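Pentafunctional AROM polypeptide (Schizosaccharomyces pombe, PDB 5SWV) probably catalyses two late steps of shikimate synthesis, dehydration of dehydroquinate and reduction of dehydroshikimate, as the C-terminal part of the five-activity AROM enzyme. Local coordinates at residues A[80-83]-A[84-87]; A[91-94]-A[95-98]; A[101-104]-A[105-109]; A[120-123]-A[124-128]. All coordinates share one frame; numbering follows the deposited sequence.

Contact 1 (A[80-83]-A[84-87])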
loop_
_atom_site.group_PDB
_atom_site.type_symbol
_atom_site.label_atom_id
_atom_site.label_comp_id
_atom_site.label_asym_id
_atom_site.label_seq_id
_atom_site.Cartn_x
_atom_site.Cartn_y
_atom_site.Cartn_z
ATOM N N ILE A 80 4.603 9.752 -20.633
ATOM C CA ILE A 80 4.740 9.643 -22.076
ATOM C C ILE A 80 6.213 9.723 -22.402
ATOM O O ILE A 80 6.810 10.799 -22.319
ATOM C CB ILE A 80 4.054 10.794 -22.820
ATOM C CG1 ILE A 80 2.559 10.809 -22.547
ATOM C CG2 ILE A 80 4.315 10.670 -24.324
ATOM C CD1 ILE A 80 1.898 12.062 -23.093
ATOM N N ARG A 81 6.766 8.574 -22.775
ATOM C CA ARG A 81 8.179 8.396 -23.108
ATOM C C ARG A 81 8.287 8.264 -24.620
ATOM O O ARG A 81 7.617 7.426 -25.230
ATOM C CB ARG A 81 8.691 7.131 -22.437
ATOM C CG ARG A 81 10.166 6.836 -22.652
ATOM C CD ARG A 81 11.092 7.800 -21.936
ATOM N NE ARG A 81 10.859 7.833 -20.491
ATOM C CZ ARG A 81 10.468 8.893 -19.775
ATOM N NH1 ARG A 81 10.274 10.088 -20.328
ATOM N NH2 ARG A 81 10.301 8.755 -18.461
ATOM N N THR A 82 9.133 9.102 -25.209
ATOM C CA THR A 82 9.279 9.218 -26.664
ATOM C C THR A 82 10.342 8.281 -27.203
ATOM O O THR A 82 11.117 7.694 -26.446
ATOM C CB THR A 82 9.684 10.644 -27.081
ATOM O OG1 THR A 82 10.979 10.964 -26.562
ATOM C CG2 THR A 82 8.703 11.658 -26.574
ATOM N N ILE A 83 10.409 8.188 -28.524
ATOM C CA ILE A 83 11.297 7.246 -29.185
ATOM C C ILE A 83 12.770 7.489 -28.917
ATOM O O ILE A 83 13.507 6.552 -28.671
ATOM C CB ILE A 83 10.970 7.150 -30.694
ATOM C CG1 ILE A 83 9.612 6.452 -30.853
ATOM C CG2 ILE A 83 12.041 6.376 -31.466
ATOM C CD1 ILE A 83 8.890 6.792 -32.122
ATOM N N SER A 84 13.204 8.733 -28.901
ATOM C CA SER A 84 14.626 8.994 -28.759
ATOM C C SER A 84 15.033 8.996 -27.311
ATOM O O SER A 84 16.229 9.059 -27.018
ATOM C CB SER A 84 15.011 10.310 -29.410
ATOM O OG SER A 84 14.303 11.363 -28.818
ATOM N N GLN A 85 14.055 8.938 -26.410
ATOM C CA GLN A 85 14.325 8.684 -24.994
ATOM C C GLN A 85 14.106 7.223 -24.576
ATOM O O GLN A 85 14.142 6.917 -23.383
ATOM C CB GLN A 85 13.450 9.603 -24.160
ATOM C CG GLN A 85 13.712 11.068 -24.435
ATOM C CD GLN A 85 14.859 11.607 -23.626
ATOM O OE1 GLN A 85 14.888 11.465 -22.406
ATOM N NE2 GLN A 85 15.810 12.238 -24.292
ATOM N N GLY A 86 13.890 6.324 -25.540
ATOM C CA GLY A 86 13.708 4.888 -25.273
ATOM C C GLY A 86 12.282 4.355 -25.228
ATOM O O GLY A 86 12.073 3.173 -24.998
ATOM N N GLY A 87 11.299 5.217 -25.440
ATOM C CA GLY A 87 9.900 4.806 -25.488
ATOM C C GLY A 87 9.387 4.703 -26.907
ATOM O O GLY A 87 10.168 4.556 -27.832
#
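The guanidinium of Arg81 and the amide of Gln85 are steeply turned against each other, their planes 76° apart, and the backbone carbonyl of Gln85 approaches the guanidinium obliquely. Neither flat group bonds the other. The guanidinium is salt-bridged through NH2 to Asp113 and through NH1 to Glu115, while Gln85 OE1 accepts the backbone N-H of His140. What meets here is the stem of the arginine: its CD lies 3.5 Å from Gln85 O and 3.7 Å from Gln85 CB. Setting CG anti to the backbone N (chi1 -178°) carries the chain of Arg81 over the peptide into Gly87, whose N is 3.4 Å from Arg81 CG. The side chain of Thr82 lies beside that of Gln85, OG1 3.5 Å from Gln85 CG, and this hydroxyl is hydrogen-bonded to Glu115. Backbone bonds fold the segment into a compact turn. Thr82 O takes Gly87 N at 2.7 Å and, weakly, Gln85 N, and Ile83 O takes Gly86 N at 3.2 Å. Both Gly86 and Gly87 approach from above the carbonyl planes they bond. Gly86 has a positive phi of 99°, which favours glycine, and Gly87, lacking a side chain, brings its CA 3.5 Å from Arg81 O in a C-H...O contact. The turn follows strand 76-79, on the rim at the C-terminal ends of the strands, where TIM barrels such as type I dehydroquinases keep their active sites. Its chemistry implies a division of labour: backbone bonds fix the turn, and the polar ends of Arg81, Thr82 and Gln85 are committed to strands 111-115 and 134-140.

Contact 2 (A[91-94]-A[95-98])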
loop_
_atom_site.group_PDB
_atom_site.type_symbol
_atom_site.label_atom_id
_atom_site.label_comp_id
_atom_site.label_asym_id
_atom_site.label_seq_id
_atom_site.Cartn_x
_atom_site.Cartn_y
_atom_site.Cartn_z
ATOM N N ASN A 91 8.430 11.692 -31.415
ATOM C CA ASN A 91 8.989 12.972 -30.983
ATOM C C ASN A 91 8.384 14.179 -31.671
ATOM O O ASN A 91 8.417 15.267 -31.104
ATOM C CB ASN A 91 10.507 13.016 -31.199
ATOM C CG ASN A 91 11.248 12.094 -30.262
ATOM O OD1 ASN A 91 11.303 12.329 -29.058
ATOM N ND2 ASN A 91 11.825 11.039 -30.810
ATOM N N ASP A 92 7.868 14.009 -32.888
ATOM C CA ASP A 92 7.374 15.166 -33.636
ATOM C C ASP A 92 6.022 15.665 -33.125
ATOM O O ASP A 92 5.647 16.773 -33.452
ATOM C CB ASP A 92 7.395 14.978 -35.178
ATOM C CG ASP A 92 6.776 13.653 -35.651
ATOM O OD1 ASP A 92 5.766 13.197 -35.083
ATOM O OD2 ASP A 92 7.305 13.049 -36.616
ATOM N N LYS A 93 5.341 14.879 -32.285
ATOM C CA LYS A 93 3.955 15.131 -31.897
ATOM C C LYS A 93 3.813 15.742 -30.502
ATOM O O LYS A 93 3.145 15.203 -29.623
ATOM C CB LYS A 93 3.175 13.833 -32.024
ATOM C CG LYS A 93 2.805 13.567 -33.463
ATOM C CD LYS A 93 2.138 12.213 -33.639
ATOM C CE LYS A 93 0.981 12.281 -34.637
ATOM N NZ LYS A 93 1.326 12.977 -35.917
ATOM N N GLU A 94 4.442 16.898 -30.330
ATOM C CA GLU A 94 4.486 17.581 -29.047
ATOM C C GLU A 94 3.130 18.097 -28.619
ATOM O O GLU A 94 2.781 18.003 -27.439
ATOM C CB GLU A 94 5.473 18.741 -29.104
ATOM C CG GLU A 94 5.550 19.563 -27.830
ATOM C CD GLU A 94 6.615 20.624 -27.909
ATOM O OE1 GLU A 94 6.266 21.814 -27.952
ATOM O OE2 GLU A 94 7.803 20.276 -27.938
ATOM N N GLU A 95 2.371 18.658 -29.557
ATOM C CA GLU A 95 1.063 19.214 -29.216
ATOM C C GLU A 95 0.148 18.127 -28.635
ATOM O O GLU A 95 -0.586 18.370 -27.671
ATOM C CB GLU A 95 0.429 19.926 -30.421
ATOM C CG GLU A 95 1.198 21.161 -30.896
ATOM C CD GLU A 95 1.576 22.140 -29.769
ATOM O OE1 GLU A 95 0.664 22.679 -29.092
ATOM O OE2 GLU A 95 2.794 22.377 -29.547
ATOM N N GLU A 96 0.244 16.921 -29.183
ATOM C CA GLU A 96 -0.593 15.813 -28.740
ATOM C C GLU A 96 -0.163 15.297 -27.352
ATOM O O GLU A 96 -0.996 14.917 -26.522
ATOM C CB GLU A 96 -0.593 14.690 -29.782
ATOM C CG GLU A 96 -1.331 15.012 -31.083
ATOM C CD GLU A 96 -0.572 15.889 -32.103
ATOM O OE1 GLU A 96 0.691 15.986 -32.104
ATOM O OE2 GLU A 96 -1.277 16.493 -32.949
ATOM N N ALA A 97 1.139 15.309 -27.103
ATOM C CA ALA A 97 1.669 14.999 -25.783
ATOM C C ALA A 97 1.223 16.020 -24.750
ATOM O O ALA A 97 0.763 15.660 -23.666
ATOM C CB ALA A 97 3.179 14.949 -25.833
ATOM N N LYS A 98 1.359 17.299 -25.095
ATOM C CA LYS A 98 0.952 18.399 -24.200
ATOM C C LYS A 98 -0.510 18.295 -23.820
ATOM O O LYS A 98 -0.848 18.369 -22.640
ATOM C CB LYS A 98 1.209 19.738 -24.866
ATOM C CG LYS A 98 0.669 20.945 -24.123
ATOM C CD LYS A 98 1.320 22.227 -24.627
ATOM C CE LYS A 98 0.933 22.582 -26.058
ATOM N NZ LYS A 98 -0.369 23.291 -26.063
HETATM O O HOH W 1 5.111 21.966 -30.541
#
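Ala97 N donates to Lys93 O at 3.2 Å and Lys98 N to Glu94 O at 2.8 Å, the latter nearly straight at 168°; these two backbone bonds form the firm part of the contact. Ala97 is its buried member and packs on Phe89 and Trp118. The carboxylate of Glu94 is also well held. A chi1 of 177° sends its extended chain out to Thr122 and Ser119, both of which are hydrogen-bonded to OE1. Lys93 is the N-cap of helix 94-106, on the outside of the TIM barrel; the helix opens with three acids, Glu94 to Glu96, whose charges would probably interact favourably with the positive end of the helix dipole. The solvent side is looser. Glu94 OE1 and Glu95 OE2 stand 3.9 Å apart, like charges joined by a water that donates to Glu95 OE2 at 2.6 Å and more weakly to Glu94 OE1 at 2.8 Å. Glu95 OE1 meets the NZ of Lys98 in a 3.3 Å salt bridge three residues along the helix. Lys93 and Glu96 cross at a slant, aliphatic stem against carboxylate, where a bend at chi2 of Glu96 (79°) folds its OE1 back toward the helix start. The ammonium of Lys93 does not close on it, since NZ stays 4.9 Å from Glu96 OE1.

Contact 3 (A[101-104]-A[105-109])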
loop_
_atom_site.group_PDB
_atom_site.type_symbol
_atom_site.label_atom_id
_atom_site.label_comp_id
_atom_site.label_asym_id
_atom_site.label_seq_id
_atom_site.Cartn_x
_atom_site.Cartn_y
_atom_site.Cartn_z
ATOM N N MET A 101 -0.886 15.429 -21.366
ATOM C CA MET A 101 -0.354 15.705 -20.037
ATOM C C MET A 101 -1.235 16.695 -19.272
ATOM O O MET A 101 -1.453 16.540 -18.077
ATOM C CB MET A 101 1.110 16.182 -20.121
ATOM C CG MET A 101 2.078 15.071 -20.520
ATOM S SD MET A 101 3.809 15.576 -20.638
ATOM C CE MET A 101 3.888 16.362 -22.239
ATOM N N LEU A 102 -1.758 17.696 -19.972
ATOM C CA LEU A 102 -2.716 18.631 -19.380
ATOM C C LEU A 102 -3.947 17.928 -18.851
ATOM O O LEU A 102 -4.446 18.244 -17.769
ATOM C CB LEU A 102 -3.149 19.666 -20.404
ATOM C CG LEU A 102 -2.114 20.740 -20.734
ATOM C CD1 LEU A 102 -2.575 21.613 -21.900
ATOM C CD2 LEU A 102 -1.782 21.593 -19.517
ATOM N N SER A 103 -4.448 16.985 -19.634
ATOM C CA SER A 103 -5.605 16.193 -19.229
ATOM C C SER A 103 -5.346 15.389 -17.945
ATOM O O SER A 103 -6.212 15.311 -17.054
ATOM C CB SER A 103 -6.019 15.271 -20.368
ATOM O OG SER A 103 -6.799 14.213 -19.882
ATOM N N ALA A 104 -4.152 14.813 -17.859
ATOM C CA ALA A 104 -3.744 14.025 -16.711
ATOM C C ALA A 104 -3.721 14.826 -15.421
ATOM O O ALA A 104 -4.045 14.303 -14.344
ATOM C CB ALA A 104 -2.376 13.421 -16.959
ATOM N N MET A 105 -3.322 16.083 -15.531
ATOM C CA MET A 105 -3.282 16.976 -14.382
ATOM C C MET A 105 -4.713 17.368 -14.007
ATOM O O MET A 105 -5.044 17.452 -12.825
ATOM C CB MET A 105 -2.371 18.187 -14.660
ATOM C CG MET A 105 -0.915 17.754 -14.861
ATOM S SD MET A 105 0.364 18.924 -15.388
ATOM C CE MET A 105 -0.544 20.109 -16.363
ATOM N N ARG A 106 -5.567 17.554 -15.008
ATOM C CA ARG A 106 -6.977 17.831 -14.748
ATOM C C ARG A 106 -7.667 16.716 -13.960
ATOM O O ARG A 106 -8.486 17.025 -13.108
ATOM C CB ARG A 106 -7.763 18.155 -16.033
ATOM C CG ARG A 106 -7.902 19.647 -16.302
ATOM C CD ARG A 106 -8.700 19.930 -17.563
ATOM N NE ARG A 106 -7.912 19.629 -18.768
ATOM C CZ ARG A 106 -8.277 18.830 -19.785
ATOM N NH1 ARG A 106 -9.462 18.209 -19.811
ATOM N NH2 ARG A 106 -7.434 18.658 -20.811
ATOM N N TYR A 107 -7.360 15.438 -14.214
ATOM C CA TYR A 107 -7.967 14.366 -13.385
ATOM C C TYR A 107 -7.075 13.865 -12.233
ATOM O O TYR A 107 -7.239 12.747 -11.760
ATOM C CB TYR A 107 -8.616 13.215 -14.210
ATOM C CG TYR A 107 -7.807 12.583 -15.324
ATOM C CD1 TYR A 107 -6.660 11.809 -15.050
ATOM C CD2 TYR A 107 -8.206 12.711 -16.664
ATOM C CE1 TYR A 107 -5.924 11.214 -16.085
ATOM C CE2 TYR A 107 -7.467 12.113 -17.695
ATOM C CZ TYR A 107 -6.328 11.371 -17.401
ATOM O OH TYR A 107 -5.608 10.800 -18.411
ATOM N N GLY A 108 -6.161 14.713 -11.758
ATOM C CA GLY A 108 -5.443 14.482 -10.495
ATOM C C GLY A 108 -4.431 13.341 -10.434
ATOM O O GLY A 108 -4.360 12.639 -9.419
ATOM N N CYS A 109 -3.652 13.151 -11.503
ATOM C CA CYS A 109 -2.475 12.292 -11.440
ATOM C C CYS A 109 -1.513 12.921 -10.446
ATOM O O CYS A 109 -1.378 14.149 -10.406
ATOM C CB CYS A 109 -1.799 12.128 -12.805
ATOM S SG CYS A 109 -2.663 10.983 -13.913
HETATM O O HOH W 2 -5.712 21.298 -18.685
#
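Backbone bonds between Met101-Ala104 and Met105-Cys109 carry helix 94-106 to its end. Met105, Arg106 and Tyr107 each donate four residues back, Tyr107 N reaching Ser103 O at 3.1 Å. A Schellman motif follows, ending the helix of the beta-alpha-beta unit 76-79, 94-106, 111-115: Cys109 N bonds Ala104 O at 3.1 Å, Gly108 N bonds Met105 O, and Gly108 (phi 69°) is the C-prime residue. Aromatic contact comes from Tyr107. Its chi1 of 50° folds the ring back between backbone N and carbonyl carbon, with Ala104 CA over one face, 3.9 Å from the ring centroid and 24° off its normal, in a CH-pi contact. Ser103 O sits above that same face, and Tyr107 also packs on helix 58-69 and Phe78. In apolar contacts, Leu102 CD2 and Met105 CE meet obliquely at 3.7 Å, and Ala104 CB touches Cys109 SG at 3.9 Å. Among polar groups, the guanidinium of Arg106 lays one face over Ser103 CA. At its edge, in plane, NE donates to a water at 2.8 Å, which donates weakly to Leu102 O. Ala104 O and Met105 O thus stay bonded, to Cys109 and Gly108 N-H groups, as the chain turns toward strand 111-115.

Contact 4 (A[120-123]-A[124-128])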
loop_
_atom_site.group_PDB
_atom_site.type_symbol
_atom_site.label_atom_id
_atom_site.label_comp_id
_atom_site.label_asym_id
_atom_site.label_seq_id
_atom_site.Cartn_x
_atom_site.Cartn_y
_atom_site.Cartn_z
ATOM N N SER A 120 10.428 24.609 -24.427
ATOM C CA SER A 120 10.321 25.332 -23.179
ATOM C C SER A 120 8.956 25.997 -23.085
ATOM O O SER A 120 8.429 26.181 -21.989
ATOM C CB SER A 120 11.440 26.365 -23.071
ATOM O OG SER A 120 11.452 27.220 -24.202
ATOM N N GLU A 121 8.378 26.341 -24.232
ATOM C CA GLU A 121 7.008 26.824 -24.280
ATOM C C GLU A 121 6.057 25.784 -23.702
ATOM O O GLU A 121 5.237 26.107 -22.840
ATOM C CB GLU A 121 6.579 27.206 -25.716
ATOM C CG GLU A 121 5.260 28.001 -25.770
ATOM C CD GLU A 121 4.693 28.186 -27.169
ATOM O OE1 GLU A 121 3.516 28.592 -27.283
ATOM O OE2 GLU A 121 5.411 27.914 -28.153
ATOM N N THR A 122 6.174 24.544 -24.172
ATOM C CA THR A 122 5.286 23.470 -23.731
ATOM C C THR A 122 5.518 23.146 -22.265
ATOM O O THR A 122 4.561 22.971 -21.520
ATOM C CB THR A 122 5.430 22.217 -24.615
ATOM O OG1 THR A 122 4.801 22.467 -25.874
ATOM C CG2 THR A 122 4.778 20.993 -23.983
ATOM N N ILE A 123 6.776 23.097 -21.853
ATOM C CA ILE A 123 7.108 22.770 -20.476
ATOM C C ILE A 123 6.485 23.773 -19.520
ATOM O O ILE A 123 5.893 23.394 -18.507
ATOM C CB ILE A 123 8.635 22.728 -20.253
ATOM C CG1 ILE A 123 9.239 21.536 -20.983
ATOM C CG2 ILE A 123 8.961 22.599 -18.770
ATOM C CD1 ILE A 123 10.737 21.617 -21.087
ATOM N N ASN A 124 6.627 25.051 -19.858
ATOM C CA ASN A 124 6.040 26.144 -19.085
ATOM C C ASN A 124 4.512 26.076 -19.006
ATOM O O ASN A 124 3.930 26.171 -17.924
ATOM C CB ASN A 124 6.461 27.473 -19.705
ATOM C CG ASN A 124 6.132 28.667 -18.834
ATOM O OD1 ASN A 124 6.277 28.639 -17.615
ATOM N ND2 ASN A 124 5.731 29.731 -19.465
ATOM N N ILE A 125 3.860 25.903 -20.150
ATOM C CA ILE A 125 2.412 25.720 -20.163
ATOM C C ILE A 125 1.985 24.572 -19.238
ATOM O O ILE A 125 1.003 24.698 -18.514
ATOM C CB ILE A 125 1.904 25.471 -21.581
ATOM C CG1 ILE A 125 1.992 26.764 -22.387
ATOM C CG2 ILE A 125 0.467 24.962 -21.575
ATOM C CD1 ILE A 125 1.949 26.549 -23.892
ATOM N N LEU A 126 2.709 23.457 -19.268
ATOM C CA LEU A 126 2.395 22.340 -18.382
ATOM C C LEU A 126 2.657 22.726 -16.942
ATOM O O LEU A 126 1.881 22.377 -16.064
ATOM C CB LEU A 126 3.199 21.092 -18.731
ATOM C CG LEU A 126 2.925 20.457 -20.104
ATOM C CD1 LEU A 126 4.034 19.470 -20.484
ATOM C CD2 LEU A 126 1.556 19.789 -20.149
ATOM N N TYR A 127 3.750 23.443 -16.697
ATOM C CA TYR A 127 4.056 23.951 -15.349
ATOM C C TYR A 127 2.951 24.886 -14.844
ATOM O O TYR A 127 2.435 24.695 -13.747
ATOM C CB TYR A 127 5.423 24.653 -15.331
ATOM C CG TYR A 127 5.735 25.352 -14.034
ATOM C CD1 TYR A 127 6.149 24.634 -12.921
ATOM C CD2 TYR A 127 5.609 26.739 -13.917
ATOM C CE1 TYR A 127 6.432 25.270 -11.729
ATOM C CE2 TYR A 127 5.893 27.383 -12.723
ATOM C CZ TYR A 127 6.300 26.637 -11.639
ATOM O OH TYR A 127 6.576 27.250 -10.451
ATOM N N GLN A 128 2.556 25.860 -15.663
ATOM C CA GLN A 128 1.482 26.788 -15.289
ATOM C C GLN A 128 0.170 26.070 -14.909
ATOM O O GLN A 128 -0.554 26.564 -14.069
ATOM C CB GLN A 128 1.227 27.842 -16.385
ATOM C CG GLN A 128 2.389 28.798 -16.689
ATOM C CD GLN A 128 2.927 29.568 -15.473
ATOM O OE1 GLN A 128 2.192 29.903 -14.554
ATOM N NE2 GLN A 128 4.220 29.855 -15.481
HETATM O O HOH W 3 4.824 28.916 -22.587
#
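At chi1 -167° the chain of Glu121 points away from its own backbone N, and chi1 -72° turns Ile125 CG1 from its carbonyl carbon, which sets the two chains side by side along the helix, Glu121 CG 4.1 Å from Ile125 CD1. One residue on, Thr122 and Leu126 repeat the pairing: Thr122 CG2 lies alongside Leu126 CD1 at 3.9 Å, while Thr122 OG1 is hydrogen-bonded to Glu94 of helix 94-106. The backbone ladder beneath is regular. Ile125 N reaches Glu121 O at 3.0 Å and Tyr127 N reaches Ile123 O at 2.8 Å, with Asn124 and Leu126 bonded likewise to Ser120 and Thr122. On the polar flank Gln128 NE2 donates to Asn124 OD1 at 3.2 Å, nearly straight (167°) and close to the amide plane of Gln128, but tilted from that of Asn124. That nitrogen also sits at the edge of the Tyr127 ring, in its plane. A water donates to Glu121 O at 2.9 Å and accepts a weak bond from Asn124 ND2. The apolar surface, Ile123 and Leu126, packs on Val114. Such an amphipathic helix, linking strands 111-115 and 134-140 as a beta-alpha-beta unit, is characteristic of a TIM barrel's outer layer.

In the fold
From the N terminus, contact 1 closes the turn after strand 76-79, and contact 2 opens helix 94-106. Contact 3, a short way further along the same helix, ends it and turns the chain into strand 111-115. Contact 4 lies on the next helix, 120-128. All four are strictly in series; none nests or crosses. Ile80 of contact 1 packs on Met101 and on the carbonyl of Ala97, tying the loop after strand 76-79 to helix 94-106. The two helices lie side by side: Met101, Leu102 and Met105 pack on Leu126, and Lys98 packs on Thr122 and Ile125. Together they join consecutive beta-alpha units of the dehydroquinase barrel.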